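Local coordinates for protein beta-N-acetylhexosaminidase (Thermotoga neapolitana, PDB 5BZA) that probably hydrolyses terminal non-reducing N-acetyl-D-hexosamine residues from N-acetyl-beta-D-hexosaminides, as a member of glycosyl hydrolase family 3, at residues K7-G12 against R279-Y284. Numbering follows the deposited sequence.
Sequences KLFFCG and RDLPVY
Cys11, on the strand that begins at Phe9, and Leu281, on the helix 281-293, bring the two backbones to 7.4 Å between their CA atoms. Side chains make the contact across this distance. Phe9 and Cys11, two apart on the strand, both direct CB toward the helix, whereas Phe10 turns to the other side. Leu281 gives one methyl to each: CD1 to Phe9 and CD2 to Cys11. Its CG lies anti to the backbone N (chi1 -180°), which carries the branch across to the strand. Leu281 CD1 sits over one face of the Phe9 ring, off centre toward the rim, and comes to 3.5 Å from Phe9 CG. This is a CH-pi contact, with Leu281 CD1 3.9 Å from the centroid of the Phe9 ring. The methyl stands 24° off the ring normal. Leu281 CD2 touches Cys11 SG at 3.7 Å. Farther out on the ring, Phe9 CE1 meets Tyr284 CB at 3.9 Å. The phenol of Tyr284 leads away from the strand, toward Met247 and Glu248. With an alanine at Phe9, Leu281 CD1 is likely to lose the ring face it rests on, and a gap would probably open beside Tyr284 CB. In the (beta/alpha)8-type domain of this family, strand 9-13 runs parallel between 31-34 and 273-275, and the outer helix 281-293 follows 273-275. Leu281 also packs on Leu275 and, in helix 18-27, on Val23 and Tyr27. The contact is buried and apolar, so it joins the first strand to this late helix by dispersion and shape rather than by polar bonds.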
loop_
_atom_site.group_PDB
_atom_site.type_symbol
_atom_site.label_atom_id
_atom_site.label_comp_id
_atom_site.label_asym_id
_atom_site.label_seq_id
_atom_site.Cartn_x
_atom_site.Cartn_y
_atom_site.Cartn_z
ATOM N N LYS B 7 -17.826 -0.342 25.410
ATOM C CA LYS B 7 -17.934 0.798 24.510
ATOM C C LYS B 7 -17.110 1.995 24.994
ATOM O O LYS B 7 -16.772 2.880 24.220
ATOM C CB LYS B 7 -19.402 1.154 24.305
ATOM C CG LYS B 7 -20.072 0.026 23.508
ATOM C CD LYS B 7 -21.490 0.281 23.078
ATOM C CE LYS B 7 -21.978 -0.937 22.303
ATOM N NZ LYS B 7 -23.389 -0.828 21.848
ATOM N N LEU B 8 -16.723 1.994 26.255
ATOM C CA LEU B 8 -15.949 3.122 26.738
ATOM C C LEU B 8 -14.450 2.869 26.593
ATOM O O LEU B 8 -13.637 3.586 27.183
ATOM C CB LEU B 8 -16.291 3.434 28.208
ATOM C CG LEU B 8 -17.429 4.441 28.436
ATOM C CD1 LEU B 8 -18.695 3.962 27.768
ATOM C CD2 LEU B 8 -17.667 4.762 29.932
ATOM N N PHE B 9 -14.077 1.881 25.783
ATOM C CA PHE B 9 -12.657 1.573 25.610
ATOM C C PHE B 9 -12.223 1.464 24.165
ATOM O O PHE B 9 -12.936 0.901 23.332
ATOM C CB PHE B 9 -12.295 0.286 26.340
ATOM C CG PHE B 9 -12.371 0.441 27.826
ATOM C CD1 PHE B 9 -11.352 1.093 28.510
ATOM C CD2 PHE B 9 -13.472 -0.034 28.537
ATOM C CE1 PHE B 9 -11.431 1.258 29.862
ATOM C CE2 PHE B 9 -13.547 0.122 29.909
ATOM C CZ PHE B 9 -12.532 0.768 30.570
ATOM N N PHE B 10 -11.029 1.992 23.917
ATOM C CA PHE B 10 -10.392 1.990 22.628
ATOM C C PHE B 10 -9.039 1.340 22.859
ATOM O O PHE B 10 -8.225 1.898 23.592
ATOM C CB PHE B 10 -10.216 3.415 22.076
ATOM C CG PHE B 10 -10.345 3.490 20.565
ATOM C CD1 PHE B 10 -9.458 2.768 19.737
ATOM C CD2 PHE B 10 -11.325 4.295 19.970
ATOM C CE1 PHE B 10 -9.554 2.838 18.337
ATOM C CE2 PHE B 10 -11.436 4.357 18.557
ATOM C CZ PHE B 10 -10.545 3.623 17.744
ATOM N N CYS B 11 -8.786 0.167 22.271
ATOM C CA CYS B 11 -7.534 -0.573 22.586
ATOM C C CYS B 11 -6.545 -0.735 21.440
ATOM O O CYS B 11 -6.920 -1.119 20.337
ATOM C CB CYS B 11 -7.826 -1.996 23.116
ATOM S SG CYS B 11 -8.969 -2.146 24.546
ATOM N N GLY B 12 -5.280 -0.519 21.744
ATOM C CA GLY B 12 -4.187 -0.707 20.817
ATOM C C GLY B 12 -3.753 -2.174 20.799
ATOM O O GLY B 12 -3.760 -2.861 21.846
ATOM N N ARG B 279 -3.900 -5.768 26.478
ATOM C CA ARG B 279 -3.692 -6.529 27.685
ATOM C C ARG B 279 -4.018 -5.696 28.943
ATOM O O ARG B 279 -4.282 -6.269 29.985
ATOM C CB ARG B 279 -2.267 -7.095 27.738
ATOM C CG ARG B 279 -1.950 -8.089 26.596
ATOM C CD ARG B 279 -0.496 -8.570 26.624
ATOM N NE ARG B 279 -0.264 -9.662 25.666
ATOM C CZ ARG B 279 0.381 -9.545 24.501
ATOM N NH1 ARG B 279 0.966 -8.381 24.177
ATOM N NH2 ARG B 279 0.497 -10.617 23.691
ATOM N N ASP B 280 -4.011 -4.362 28.861
ATOM C CA ASP B 280 -4.440 -3.546 30.014
ATOM C C ASP B 280 -5.947 -3.447 30.164
ATOM O O ASP B 280 -6.423 -2.863 31.136
ATOM C CB ASP B 280 -3.898 -2.121 29.922
ATOM C CG ASP B 280 -2.431 -2.072 30.085
ATOM O OD1 ASP B 280 -1.898 -2.848 30.907
ATOM O OD2 ASP B 280 -1.797 -1.297 29.360
ATOM N N LEU B 281 -6.698 -3.958 29.193
ATOM C CA LEU B 281 -8.138 -3.722 29.231
ATOM C C LEU B 281 -8.809 -4.247 30.517
ATOM O O LEU B 281 -9.607 -3.534 31.106
ATOM C CB LEU B 281 -8.814 -4.319 28.002
ATOM C CG LEU B 281 -10.331 -4.128 27.935
ATOM C CD1 LEU B 281 -10.691 -2.665 28.117
ATOM C CD2 LEU B 281 -10.862 -4.630 26.602
ATOM N N PRO B 282 -8.476 -5.474 30.970
ATOM C CA PRO B 282 -9.168 -5.908 32.192
ATOM C C PRO B 282 -8.965 -4.971 33.421
ATOM O O PRO B 282 -9.968 -4.587 34.036
ATOM C CB PRO B 282 -8.580 -7.300 32.445
ATOM C CG PRO B 282 -8.192 -7.787 31.096
ATOM C CD PRO B 282 -7.670 -6.563 30.383
ATOM N N VAL B 283 -7.734 -4.612 33.774
ATOM C CA VAL B 283 -7.537 -3.696 34.912
ATOM C C VAL B 283 -8.415 -2.457 34.783
ATOM O O VAL B 283 -9.346 -2.257 35.580
ATOM C CB VAL B 283 -6.092 -3.262 35.075
ATOM C CG1 VAL B 283 -6.006 -2.316 36.218
ATOM C CG2 VAL B 283 -5.246 -4.484 35.357
ATOM N N TYR B 284 -8.162 -1.658 33.751
ATOM C CA TYR B 284 -8.973 -0.478 33.521
ATOM C C TYR B 284 -10.448 -0.803 33.530
ATOM O O TYR B 284 -11.235 -0.106 34.182
ATOM C CB TYR B 284 -8.579 0.173 32.218
ATOM C CG TYR B 284 -7.272 0.878 32.318
ATOM C CD1 TYR B 284 -6.090 0.164 32.275
ATOM C CD2 TYR B 284 -7.211 2.262 32.474
ATOM C CE1 TYR B 284 -4.867 0.792 32.360
ATOM C CE2 TYR B 284 -5.994 2.909 32.548
ATOM C CZ TYR B 284 -4.821 2.161 32.500
ATOM O OH TYR B 284 -3.589 2.773 32.592
#